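Local structure of NADH oxidoreductase (Mesorhizobium loti, 3PI7) at residues 12-17 and 31-36; 150-155 and 175-180; 238-243 and 260-265; 249-254 and 272-277. The protein probably binds NADPH and acts as an NAD(P)H-dependent oxidoreductase, perhaps a quinone reductase, with a GroES-like and a Rossmann fold. All blocks are in the same frame, centred on the assembly; numbering follows the deposited sequence. Where two conformers were deposited one is given.

Contact 1 (12-17 and 31-36); sequences KALLLV and EAMEPY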
loop_
_atom_site.group_PDB
_atom_site.type_symbol
_atom_site.label_atom_id
_atom_site.label_comp_id
_atom_site.label_asym_id
_atom_site.label_seq_id
_atom_site.Cartn_x
_atom_site.Cartn_y
_atom_site.Cartn_z
ATOM N N LYS A 12 -14.577 39.800 12.978
ATOM C CA LYS A 12 -15.578 38.778 12.748
ATOM C C LYS A 12 -14.856 37.561 12.176
ATOM O O LYS A 12 -13.827 37.704 11.512
ATOM C CB LYS A 12 -16.750 39.234 11.863
ATOM C CG LYS A 12 -16.440 39.779 10.485
ATOM C CD LYS A 12 -17.748 40.180 9.793
ATOM C CE LYS A 12 -17.640 40.374 8.296
ATOM N NZ LYS A 12 -16.825 41.557 7.927
ATOM N N ALA A 13 -15.373 36.361 12.474
ATOM C CA ALA A 13 -14.762 35.114 12.045
ATOM C C ALA A 13 -15.768 33.993 12.102
ATOM O O ALA A 13 -16.814 34.167 12.737
ATOM C CB ALA A 13 -13.567 34.790 12.945
ATOM N N LEU A 14 -15.473 32.859 11.425
ATOM C CA LEU A 14 -16.301 31.631 11.451
ATOM C C LEU A 14 -15.584 30.682 12.371
ATOM O O LEU A 14 -14.527 30.141 12.007
ATOM C CB LEU A 14 -16.492 31.041 10.040
ATOM C CG LEU A 14 -17.042 31.997 8.989
ATOM C CD1 LEU A 14 -17.198 31.287 7.670
ATOM C CD2 LEU A 14 -18.394 32.626 9.441
ATOM N N LEU A 15 -16.087 30.580 13.607
ATOM C CA LEU A 15 -15.436 29.855 14.682
ATOM C C LEU A 15 -15.833 28.414 14.785
ATOM O O LEU A 15 -17.015 28.088 14.745
ATOM C CB LEU A 15 -15.747 30.525 16.008
ATOM C CG LEU A 15 -15.601 32.030 16.029
ATOM C CD1 LEU A 15 -16.129 32.581 17.337
ATOM C CD2 LEU A 15 -14.158 32.443 15.791
ATOM N N LEU A 16 -14.842 27.559 15.022
ATOM C CA LEU A 16 -15.085 26.128 15.210
ATOM C C LEU A 16 -15.940 25.872 16.435
ATOM O O LEU A 16 -15.656 26.393 17.520
ATOM C CB LEU A 16 -13.766 25.385 15.350
ATOM C CG LEU A 16 -12.939 25.329 14.101
ATOM C CD1 LEU A 16 -11.507 25.073 14.449
ATOM C CD2 LEU A 16 -13.503 24.301 13.102
ATOM N N VAL A 17 -16.988 25.059 16.257
ATOM C CA VAL A 17 -17.886 24.682 17.345
ATOM C C VAL A 17 -17.328 23.405 17.974
ATOM O O VAL A 17 -17.431 23.204 19.189
ATOM C CB VAL A 17 -19.317 24.506 16.768
ATOM C CG1 VAL A 17 -20.261 23.796 17.729
ATOM C CG2 VAL A 17 -19.890 25.847 16.359
ATOM N N GLU A 31 -23.694 19.399 4.653
ATOM C CA GLU A 31 -25.127 19.554 4.666
ATOM C C GLU A 31 -25.533 20.907 5.288
ATOM O O GLU A 31 -26.545 21.490 4.901
ATOM C CB GLU A 31 -25.769 18.346 5.417
ATOM C CG GLU A 31 -25.524 18.225 6.927
ATOM C CD GLU A 31 -24.136 17.953 7.498
ATOM O OE1 GLU A 31 -23.164 17.795 6.726
ATOM O OE2 GLU A 31 -24.027 17.907 8.745
ATOM N N ALA A 32 -24.763 21.370 6.278
ATOM C CA ALA A 32 -24.990 22.613 7.010
ATOM C C ALA A 32 -23.696 23.084 7.668
ATOM O O ALA A 32 -22.824 22.258 7.968
ATOM C CB ALA A 32 -26.072 22.417 8.068
HETATM N N MSE A 33 -23.586 24.405 7.921
HETATM C CA MSE A 33 -22.414 24.950 8.596
HETATM C C MSE A 33 -22.624 25.045 10.105
HETATM O O MSE A 33 -21.667 24.923 10.864
HETATM C CB MSE A 33 -22.097 26.359 8.060
HETATM C CG MSE A 33 -21.720 26.360 6.612
HETATM SE SE MSE A 33 -19.861 26.230 6.374
HETATM C CE MSE A 33 -19.331 28.095 6.420
ATOM N N GLU A 34 -23.886 25.269 10.542
ATOM C CA GLU A 34 -24.238 25.515 11.944
ATOM C C GLU A 34 -23.792 24.439 12.914
ATOM O O GLU A 34 -23.487 24.811 14.048
ATOM C CB GLU A 34 -25.736 25.764 12.110
ATOM C CG GLU A 34 -26.218 27.012 11.388
ATOM C CD GLU A 34 -26.600 26.845 9.929
ATOM O OE1 GLU A 34 -26.356 25.762 9.344
ATOM O OE2 GLU A 34 -27.091 27.838 9.350
ATOM N N PRO A 35 -23.689 23.139 12.567
ATOM C CA PRO A 35 -23.170 22.175 13.565
ATOM C C PRO A 35 -21.671 22.376 13.839
ATOM O O PRO A 35 -21.167 21.989 14.901
ATOM C CB PRO A 35 -23.344 20.815 12.865
ATOM C CG PRO A 35 -24.254 21.045 11.703
ATOM C CD PRO A 35 -24.043 22.458 11.297
ATOM N N TYR A 36 -20.972 23.018 12.902
ATOM C CA TYR A 36 -19.505 23.070 12.879
ATOM C C TYR A 36 -18.911 24.421 13.067
ATOM O O TYR A 36 -17.755 24.519 13.487
ATOM C CB TYR A 36 -19.004 22.537 11.525
ATOM C CG TYR A 36 -19.645 21.230 11.146
ATOM C CD1 TYR A 36 -19.476 20.099 11.935
ATOM C CD2 TYR A 36 -20.498 21.141 10.043
ATOM C CE1 TYR A 36 -20.124 18.901 11.628
ATOM C CE2 TYR A 36 -21.170 19.953 9.743
ATOM C CZ TYR A 36 -20.973 18.837 10.535
ATOM O OH TYR A 36 -21.599 17.654 10.224
#
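Leu14 and the selenomethionine Met33 meet through their terminal methyl groups, Leu14 CD1 lying 4.0 Å from Met33 CE. The two side chains cross obliquely. Met33 does not aim its first bond at the strand; bends at its second and third torsions, the latter (chi3 -88°) placing CE, bring its end nearer to Leu14. Leu327 and Ala330 of helix 327-338 also pack on Leu14, and Pro335 of that helix packs on Met33.

At the end of the strand, Val17 stands over the backbone of Pro35 and Tyr36. Its CG1, anti to the backbone N (chi1 166°), approaches Pro35 O at 3.5 Å, while CG2 sits against Tyr36 C at 3.7 Å. The link between the backbones is Val17 N to Tyr36 O at 2.9 Å, a nearly straight bond (162° at the hydrogen) whose donor stands well above the carbonyl plane. Leu16 CA adds a weaker CH...O contact to the same oxygen.

Tyr36 starts away from the strand at its first side-chain bond, and its ring packs within its own segment. Pro35 CB lies over the centre of one ring face, 3.7 Å above its plane, and the hydroxyl donates to the syn lone pair of Glu31 OE2 at 2.9 Å. Pro35 and Glu31 thus grip the ring from within the segment, and Ser26 and Ile69 also touch it.

Together with the backbone pairing of Leu15 with Glu38 and Ala13 with Gly40, the Val17-Tyr36 bond continues an antiparallel register: strands 10-16 and 37-43 form a beta hairpin with a long irregular connection.

Contact 2 (150-155 and 175-180); sequences PLTAIA and SQLCKL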
loop_
_atom_site.group_PDB
_atom_site.type_symbol
_atom_site.label_atom_id
_atom_site.label_comp_id
_atom_site.label_asym_id
_atom_site.label_seq_id
_atom_site.Cartn_x
_atom_site.Cartn_y
_atom_site.Cartn_z
ATOM N N PRO A 150 -2.752 24.123 -6.397
ATOM C CA PRO A 150 -1.634 24.198 -7.350
ATOM C C PRO A 150 -0.396 23.424 -6.906
ATOM O O PRO A 150 0.206 22.744 -7.725
ATOM C CB PRO A 150 -1.361 25.703 -7.410
ATOM C CG PRO A 150 -2.742 26.291 -7.274
ATOM C CD PRO A 150 -3.232 25.487 -6.079
ATOM N N LEU A 151 -0.016 23.498 -5.605
ATOM C CA LEU A 151 1.196 22.790 -5.191
ATOM C C LEU A 151 0.944 21.317 -5.100
ATOM O O LEU A 151 1.845 20.558 -5.425
ATOM C CB LEU A 151 1.767 23.327 -3.875
ATOM C CG LEU A 151 2.192 24.806 -3.962
ATOM C CD1 LEU A 151 2.689 25.279 -2.629
ATOM C CD2 LEU A 151 3.289 25.022 -5.051
ATOM N N THR A 152 -0.280 20.891 -4.721
ATOM C CA THR A 152 -0.598 19.460 -4.721
ATOM C C THR A 152 -0.583 18.950 -6.160
ATOM O O THR A 152 -0.107 17.830 -6.398
ATOM C CB THR A 152 -1.976 19.214 -4.084
ATOM O OG1 THR A 152 -1.981 19.792 -2.788
ATOM C CG2 THR A 152 -2.327 17.727 -3.979
ATOM N N ALA A 153 -1.088 19.764 -7.113
ATOM C CA ALA A 153 -1.113 19.334 -8.517
ATOM C C ALA A 153 0.290 19.149 -9.036
ATOM O O ALA A 153 0.564 18.178 -9.738
ATOM C CB ALA A 153 -1.855 20.335 -9.395
ATOM N N ILE A 154 1.174 20.088 -8.743
ATOM C CA ILE A 154 2.550 19.982 -9.211
ATOM C C ILE A 154 3.196 18.763 -8.595
ATOM O O ILE A 154 3.793 17.961 -9.305
ATOM C CB ILE A 154 3.335 21.282 -8.912
ATOM C CG1 ILE A 154 2.788 22.412 -9.827
ATOM C CG2 ILE A 154 4.885 21.084 -9.107
ATOM C CD1 ILE A 154 3.191 23.852 -9.376
ATOM N N ALA A 155 3.080 18.625 -7.273
ATOM C CA ALA A 155 3.753 17.532 -6.596
ATOM C C ALA A 155 3.241 16.160 -7.052
ATOM O O ALA A 155 4.047 15.268 -7.286
ATOM C CB ALA A 155 3.583 17.685 -5.098
ATOM N N SER A 175 -13.104 17.684 -9.580
ATOM C CA SER A 175 -12.606 18.558 -8.515
ATOM C C SER A 175 -11.611 19.586 -9.074
ATOM O O SER A 175 -11.007 19.327 -10.111
ATOM C CB SER A 175 -11.956 17.727 -7.414
ATOM O OG SER A 175 -10.718 17.189 -7.846
ATOM N N GLN A 176 -11.466 20.765 -8.422
ATOM C CA GLN A 176 -10.508 21.764 -8.915
ATOM C C GLN A 176 -9.089 21.182 -9.063
ATOM O O GLN A 176 -8.403 21.456 -10.047
ATOM C CB GLN A 176 -10.459 22.997 -8.011
ATOM C CG GLN A 176 -9.543 24.088 -8.572
ATOM C CD GLN A 176 -10.017 24.555 -9.931
ATOM O OE1 GLN A 176 -9.366 24.311 -10.961
ATOM N NE2 GLN A 176 -11.217 25.129 -9.972
ATOM N N LEU A 177 -8.656 20.385 -8.083
ATOM C CA LEU A 177 -7.333 19.778 -8.112
ATOM C C LEU A 177 -7.152 18.893 -9.374
ATOM O O LEU A 177 -6.146 19.031 -10.104
ATOM C CB LEU A 177 -7.134 18.972 -6.831
ATOM C CG LEU A 177 -5.848 18.172 -6.688
ATOM C CD1 LEU A 177 -4.601 19.017 -6.963
ATOM C CD2 LEU A 177 -5.758 17.589 -5.290
ATOM N N CYS A 178 -8.131 18.016 -9.634
ATOM C CA CYS A 178 -8.056 17.131 -10.799
ATOM C C CYS A 178 -8.018 17.948 -12.077
ATOM O O CYS A 178 -7.246 17.620 -12.990
ATOM C CB CYS A 178 -9.200 16.126 -10.804
ATOM S SG CYS A 178 -9.039 14.836 -9.541
ATOM N N LYS A 179 -8.783 19.047 -12.135
ATOM C CA LYS A 179 -8.762 19.894 -13.312
ATOM C C LYS A 179 -7.391 20.532 -13.514
ATOM O O LYS A 179 -6.949 20.625 -14.651
ATOM C CB LYS A 179 -9.878 20.947 -13.265
ATOM C CG LYS A 179 -11.258 20.284 -13.311
ATOM C CD LYS A 179 -12.401 21.246 -13.653
ATOM C CE LYS A 179 -12.769 22.171 -12.530
ATOM N NZ LYS A 179 -14.030 22.894 -12.857
ATOM N N LEU A 180 -6.686 20.937 -12.439
ATOM C CA LEU A 180 -5.328 21.476 -12.604
ATOM C C LEU A 180 -4.374 20.386 -13.144
ATOM O O LEU A 180 -3.526 20.656 -13.995
ATOM C CB LEU A 180 -4.788 22.009 -11.267
ATOM C CG LEU A 180 -5.409 23.295 -10.708
ATOM C CD1 LEU A 180 -4.875 23.571 -9.347
ATOM C CD2 LEU A 180 -5.183 24.469 -11.626
#
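Ala153 presents its methyl group to two leucines of the neighbouring helix, and here the packing is closest. Ala153 CB lies 3.9 Å from Leu180 CB, and Leu177 CD1 comes within 3.6 Å of Ala153 N. In Leu177, chi1 (176°) sets CG anti to the backbone N, and chi2 (51°) turns the methyls against Ala153 and Thr152. CD2 meets Thr152 CG2 at 3.7 Å, the two side chains crossing at about a right angle. The small alanine fits an axis separation of 9.0 Å between the short segments, which cross at -47°.

Toward Pro150 a single methyl, Leu180 CD1, carries the contact, 3.7 Å from Pro150 N and 4.0 Å from Pro150 CG. Trp317 packs on both residues from outside the pair. Whereas Pro150, Thr152 and Ala153 are buried, Leu177 and Leu180 keep part of their surface exposed, so the more open side belongs to helix 176-188. At the start of that helix Ser175 is the N-cap, its OG accepting from Cys178 N at 3.3 Å.

The polar groups are served away from the interface. Thr152 OG1 is hydrogen-bonded to Val148 O within its own helix, which leaves the methyl to face Leu177, and Ser175 OG has Ala172 O as a further partner. With no hydrogen bond between the segments, cohesion here rests on van der Waals packing and the burial of apolar surface.

Contact 3 (238-243 and 260-265); sequences LDAVTG and IIYGRL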
loop_
_atom_site.group_PDB
_atom_site.type_symbol
_atom_site.label_atom_id
_atom_site.label_comp_id
_atom_site.label_asym_id
_atom_site.label_seq_id
_atom_site.Cartn_x
_atom_site.Cartn_y
_atom_site.Cartn_z
ATOM N N LEU A 238 -4.306 8.362 -8.571
ATOM C CA LEU A 238 -4.408 9.425 -7.566
ATOM C C LEU A 238 -5.834 9.390 -7.084
ATOM O O LEU A 238 -6.763 9.664 -7.852
ATOM C CB LEU A 238 -4.000 10.805 -8.147
ATOM C CG LEU A 238 -2.611 10.860 -8.803
ATOM C CD1 LEU A 238 -2.335 12.267 -9.389
ATOM C CD2 LEU A 238 -1.533 10.509 -7.799
ATOM N N ASP A 239 -6.016 8.994 -5.832
ATOM C CA ASP A 239 -7.355 8.768 -5.325
ATOM C C ASP A 239 -7.775 9.715 -4.200
ATOM O O ASP A 239 -7.200 9.678 -3.111
ATOM C CB ASP A 239 -7.413 7.317 -4.827
ATOM C CG ASP A 239 -8.746 6.879 -4.235
ATOM O OD1 ASP A 239 -9.801 7.405 -4.671
ATOM O OD2 ASP A 239 -8.733 5.983 -3.373
ATOM N N ALA A 240 -8.847 10.488 -4.438
ATOM C CA ALA A 240 -9.418 11.397 -3.442
ATOM C C ALA A 240 -10.654 10.783 -2.744
ATOM O O ALA A 240 -11.209 11.410 -1.824
ATOM C CB ALA A 240 -9.860 12.705 -4.134
ATOM N N VAL A 241 -11.132 9.620 -3.221
ATOM C CA VAL A 241 -12.426 9.092 -2.830
ATOM C C VAL A 241 -12.329 7.889 -1.908
ATOM O O VAL A 241 -13.017 7.864 -0.885
ATOM C CB VAL A 241 -13.260 8.774 -4.112
ATOM C CG1 VAL A 241 -14.605 8.132 -3.793
ATOM C CG2 VAL A 241 -13.488 10.039 -4.954
ATOM N N THR A 242 -11.474 6.896 -2.260
ATOM C CA THR A 242 -11.348 5.625 -1.557
ATOM C C THR A 242 -12.681 4.899 -1.711
ATOM O O THR A 242 -13.363 5.100 -2.720
ATOM C CB THR A 242 -10.816 5.729 -0.104
ATOM O OG1 THR A 242 -11.869 6.106 0.791
ATOM C CG2 THR A 242 -9.627 6.673 0.019
ATOM N N GLY A 243 -12.972 3.978 -0.792
ATOM C CA GLY A 243 -14.181 3.165 -0.840
ATOM C C GLY A 243 -14.228 2.194 -2.006
ATOM O O GLY A 243 -13.213 1.945 -2.672
ATOM N N ILE A 260 -2.438 5.834 -4.834
ATOM C CA ILE A 260 -1.961 6.958 -4.026
ATOM C C ILE A 260 -3.158 7.699 -3.473
ATOM O O ILE A 260 -3.877 8.371 -4.200
ATOM C CB ILE A 260 -1.030 7.882 -4.835
ATOM C CG1 ILE A 260 0.146 7.068 -5.412
ATOM C CG2 ILE A 260 -0.541 9.050 -3.928
ATOM C CD1 ILE A 260 1.132 7.826 -6.284
ATOM N N ILE A 261 -3.414 7.485 -2.195
ATOM C CA ILE A 261 -4.610 8.039 -1.548
ATOM C C ILE A 261 -4.276 9.422 -1.009
ATOM O O ILE A 261 -3.327 9.553 -0.241
ATOM C CB ILE A 261 -5.076 7.071 -0.428
ATOM C CG1 ILE A 261 -5.627 5.777 -1.075
ATOM C CG2 ILE A 261 -6.133 7.765 0.453
ATOM C CD1 ILE A 261 -6.088 4.622 -0.122
ATOM N N TYR A 262 -5.062 10.442 -1.368
ATOM C CA TYR A 262 -4.791 11.790 -0.829
ATOM C C TYR A 262 -6.085 12.442 -0.265
ATOM O O TYR A 262 -6.051 13.560 0.236
ATOM C CB TYR A 262 -4.129 12.657 -1.891
ATOM C CG TYR A 262 -5.052 13.030 -3.026
ATOM C CD1 TYR A 262 -5.133 12.244 -4.168
ATOM C CD2 TYR A 262 -5.785 14.211 -2.991
ATOM C CE1 TYR A 262 -5.947 12.607 -5.239
ATOM C CE2 TYR A 262 -6.653 14.550 -4.024
ATOM C CZ TYR A 262 -6.700 13.763 -5.160
ATOM O OH TYR A 262 -7.488 14.127 -6.207
ATOM N N GLY A 263 -7.177 11.699 -0.274
ATOM C CA GLY A 263 -8.456 12.150 0.270
ATOM C C GLY A 263 -9.339 10.954 0.557
ATOM O O GLY A 263 -9.054 9.852 0.063
ATOM N N ARG A 264 -10.421 11.165 1.325
ATOM C CA ARG A 264 -11.348 10.082 1.699
ATOM C C ARG A 264 -12.765 10.585 1.555
ATOM O O ARG A 264 -13.501 10.641 2.530
ATOM C CB ARG A 264 -11.066 9.588 3.135
ATOM C CG ARG A 264 -11.608 8.169 3.379
ATOM C CD ARG A 264 -11.838 7.842 4.843
ATOM N NE ARG A 264 -12.506 6.548 4.985
ATOM C CZ ARG A 264 -12.652 5.897 6.135
ATOM N NH1 ARG A 264 -12.137 6.390 7.254
ATOM N NH2 ARG A 264 -13.257 4.718 6.163
ATOM N N LEU A 265 -13.156 10.980 0.337
ATOM C CA LEU A 265 -14.488 11.500 0.116
ATOM C C LEU A 265 -15.570 10.456 0.396
ATOM O O LEU A 265 -16.668 10.834 0.792
ATOM C CB LEU A 265 -14.650 12.032 -1.301
ATOM C CG LEU A 265 -13.873 13.300 -1.643
ATOM C CD1 LEU A 265 -14.070 13.646 -3.102
ATOM C CD2 LEU A 265 -14.254 14.491 -0.716
HETATM O O HOH W 1 -8.124 12.132 -7.669
HETATM O O HOH W 2 -13.048 4.441 3.013
#
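Tyr262 CG lies between its own backbone N and carbonyl carbon (chi1 70°), and the ring reaches over to Ala240, whose CA sits above one face, offset toward the rim. Ala240 CB comes within 3.5 Å of Tyr262 CZ, and Leu238 C lies at the ring edge. Thr242 OG1 adopts the equivalent position (chi1 81°); its CG2 then packs on Ile261 CG2 at 3.7 Å, and OG1 donates to Val241 O.

Leu238 and Ile260 lie side by side on one face of the sheet, Asp239 and Ile261 on the other. They form the parallel pairing of a beta-alpha-beta unit in the Rossmann fold, with Asp239 N donating to Ile260 O at 2.8 Å and Tyr262 N to Asp239 O at 2.9 Å. Past the strands, Leu265 N meets a lone pair of Ala240 O in the carbonyl plane, at 2.9 Å.

Asp239 OD1 receives Val241 N and Thr242 N from the same face of its carboxylate, each at 3.0 Å, the first bond making an Asx turn and the two together an Asx motif; Thr171 OG1 is a further partner. One water joins Leu238 O to Tyr262 OH, another Thr242 OG1 to Arg264 NE. Arg264 NH1 makes a salt bridge with Glu274 of the second subunit.

Contact 4 (249-254 and 272-277); sequences IFNAMP and IREPGQ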
loop_
_atom_site.group_PDB
_atom_site.type_symbol
_atom_site.label_atom_id
_atom_site.label_comp_id
_atom_site.label_asym_id
_atom_site.label_seq_id
_atom_site.Cartn_x
_atom_site.Cartn_y
_atom_site.Cartn_z
ATOM N N ILE A 249 -11.186 0.288 -9.091
ATOM C CA ILE A 249 -10.172 0.837 -9.991
ATOM C C ILE A 249 -8.841 0.122 -9.754
ATOM O O ILE A 249 -8.259 -0.386 -10.680
ATOM C CB ILE A 249 -10.056 2.361 -9.777
ATOM C CG1 ILE A 249 -11.322 3.063 -10.330
ATOM C CG2 ILE A 249 -8.767 2.911 -10.435
ATOM C CD1 ILE A 249 -11.403 4.521 -9.910
ATOM N N PHE A 250 -8.367 0.099 -8.499
ATOM C CA PHE A 250 -7.123 -0.555 -8.156
ATOM C C PHE A 250 -7.093 -1.998 -8.644
ATOM O O PHE A 250 -6.111 -2.433 -9.242
ATOM C CB PHE A 250 -6.938 -0.507 -6.647
ATOM C CG PHE A 250 -5.642 -1.125 -6.184
ATOM C CD1 PHE A 250 -4.417 -0.574 -6.560
ATOM C CD2 PHE A 250 -5.645 -2.209 -5.304
ATOM C CE1 PHE A 250 -3.220 -1.103 -6.082
ATOM C CE2 PHE A 250 -4.448 -2.729 -4.812
ATOM C CZ PHE A 250 -3.243 -2.170 -5.203
ATOM N N ASN A 251 -8.180 -2.734 -8.414
ATOM C CA ASN A 251 -8.287 -4.123 -8.829
ATOM C C ASN A 251 -8.099 -4.300 -10.348
ATOM O O ASN A 251 -7.481 -5.273 -10.791
ATOM C CB ASN A 251 -9.662 -4.641 -8.422
ATOM C CG ASN A 251 -9.855 -6.120 -8.645
ATOM O OD1 ASN A 251 -10.657 -6.545 -9.484
ATOM N ND2 ASN A 251 -9.099 -6.916 -7.940
ATOM N N ALA A 252 -8.615 -3.355 -11.146
ATOM C CA ALA A 252 -8.573 -3.438 -12.609
ATOM C C ALA A 252 -7.251 -2.935 -13.184
ATOM O O ALA A 252 -6.971 -3.177 -14.368
ATOM C CB ALA A 252 -9.725 -2.643 -13.216
HETATM N N MSE A 253 -6.445 -2.238 -12.372
HETATM C CA MSE A 253 -5.224 -1.684 -12.927
HETATM C C MSE A 253 -4.172 -2.760 -13.213
HETATM O O MSE A 253 -4.193 -3.861 -12.615
HETATM C CB MSE A 253 -4.657 -0.595 -12.017
HETATM C CG MSE A 253 -5.436 0.680 -12.095
HETATM SE SE MSE A 253 -4.815 1.810 -10.696
HETATM C CE MSE A 253 -3.231 2.611 -11.649
ATOM N N PRO A 254 -3.228 -2.459 -14.150
ATOM C CA PRO A 254 -2.218 -3.463 -14.484
ATOM C C PRO A 254 -1.160 -3.590 -13.395
ATOM O O PRO A 254 -1.196 -2.887 -12.370
ATOM C CB PRO A 254 -1.602 -2.923 -15.779
ATOM C CG PRO A 254 -1.713 -1.465 -15.664
ATOM C CD PRO A 254 -3.056 -1.241 -14.991
ATOM N N ILE A 272 -9.155 -4.060 -0.233
ATOM C CA ILE A 272 -8.140 -4.540 -1.190
ATOM C C ILE A 272 -8.782 -5.834 -1.690
ATOM O O ILE A 272 -8.722 -6.872 -1.006
ATOM C CB ILE A 272 -6.761 -4.747 -0.552
ATOM C CG1 ILE A 272 -6.255 -3.465 0.145
ATOM C CG2 ILE A 272 -5.780 -5.240 -1.624
ATOM C CD1 ILE A 272 -5.060 -3.695 1.158
ATOM N N ARG A 273 -9.471 -5.748 -2.837
ATOM C CA ARG A 273 -10.241 -6.863 -3.375
ATOM C C ARG A 273 -9.411 -8.134 -3.540
ATOM O O ARG A 273 -9.868 -9.208 -3.150
ATOM C CB ARG A 273 -10.875 -6.499 -4.724
ATOM C CG ARG A 273 -11.984 -7.474 -5.110
ATOM C CD ARG A 273 -12.586 -7.136 -6.457
ATOM N NE ARG A 273 -13.356 -5.887 -6.423
ATOM C CZ ARG A 273 -13.980 -5.370 -7.476
ATOM N NH1 ARG A 273 -13.924 -5.978 -8.652
ATOM N NH2 ARG A 273 -14.656 -4.233 -7.362
ATOM N N GLU A 274 -8.212 -8.013 -4.110
ATOM C CA GLU A 274 -7.362 -9.180 -4.338
ATOM C C GLU A 274 -5.982 -8.896 -3.803
ATOM O O GLU A 274 -5.135 -8.399 -4.555
ATOM C CB GLU A 274 -7.301 -9.494 -5.843
ATOM C CG GLU A 274 -8.591 -10.013 -6.461
ATOM C CD GLU A 274 -9.141 -11.321 -5.913
ATOM O OE1 GLU A 274 -8.338 -12.215 -5.556
ATOM O OE2 GLU A 274 -10.387 -11.453 -5.857
ATOM N N PRO A 275 -5.715 -9.137 -2.501
ATOM C CA PRO A 275 -4.377 -8.840 -1.971
ATOM C C PRO A 275 -3.251 -9.562 -2.715
ATOM O O PRO A 275 -2.137 -9.046 -2.745
ATOM C CB PRO A 275 -4.453 -9.301 -0.499
ATOM C CG PRO A 275 -5.888 -9.189 -0.170
ATOM C CD PRO A 275 -6.592 -9.655 -1.436
ATOM N N GLY A 276 -3.569 -10.674 -3.402
ATOM C CA GLY A 276 -2.607 -11.395 -4.238
ATOM C C GLY A 276 -1.994 -10.496 -5.305
ATOM O O GLY A 276 -0.865 -10.735 -5.754
ATOM N N GLN A 277 -2.712 -9.420 -5.695
ATOM C CA GLN A 277 -2.189 -8.486 -6.706
ATOM C C GLN A 277 -0.993 -7.709 -6.172
ATOM O O GLN A 277 -0.139 -7.277 -6.918
ATOM C CB GLN A 277 -3.261 -7.513 -7.155
ATOM C CG GLN A 277 -4.350 -8.235 -7.889
ATOM C CD GLN A 277 -5.368 -7.270 -8.402
ATOM O OE1 GLN A 277 -5.375 -6.101 -8.039
ATOM N NE2 GLN A 277 -6.235 -7.753 -9.264
HETATM O O HOH W 3 -7.351 -5.738 -5.934
#
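The Arg273 guanidinium has Asn251 CB over one face, 4.2 Å above the plane and offset toward the rim, in the conformer described here, one of two modelled. The planes of the guanidinium and the Asn251 amide are 41° apart, and the two side chains cross at about a right angle. The Gln277 amide is turned only 14° from that of Asn251. Phe250 offers its ring edge, where Ile272 CG2 lies 4.3 Å from Phe250 CE2.

Asn251 CG is anti to its backbone N (chi1 -173°), which sends the amide from the helix toward the 272-277 segment. There ND2 lies 3.5 Å from Glu274 CG. Gln277 NE2 donates to a lone pair of Asn251 O at 3.2 Å.

The contact joins the last turn of helix 243-252, the crossover helix of a Rossmann beta-alpha-beta unit, to the segment leading from strand 270-272 into helix 276-280. Ile272 pairs in an antiparallel ladder with a strand of the second subunit, so the sheet continues through the dimer interface.

A water sits among three groups: it accepts from Asn251 ND2 at 2.9 Å and from Glu274 N at 3.0 Å, and donates to Gln277 OE1 at 2.9 Å. Lys283 NZ also binds Gln277 OE1, reaches Phe250 O and Met253 O, and makes a cation-pi contact with the Phe250 ring. Asn251 OD1 is hydrogen-bonded to Arg226, and the charge of Arg273 is met by a salt bridge from NH2 to Glu222.

Overall arrangement
Contacts 2, 3 and 4 lie progressively farther from the centre of the chain, while contact 1 stands apart, its centre about 40 Å from that of contact 4. Contacts 2 and 3 touch directly: Leu177 CD2 packs on Tyr262 CE2 at 3.4 Å. Contact 3 pairs the two strands of a beta-alpha-beta unit whose helix, 243-252, supplies one side of contact 4; their centres are about 15 Å apart. Both reach the second subunit: Arg264 of contact 3 in one chain pairs with Glu274 of contact 4 in the other. A potassium ion at Asp19 and Tyr21 lies about 10 Å from the Val17 side chain in contact 1.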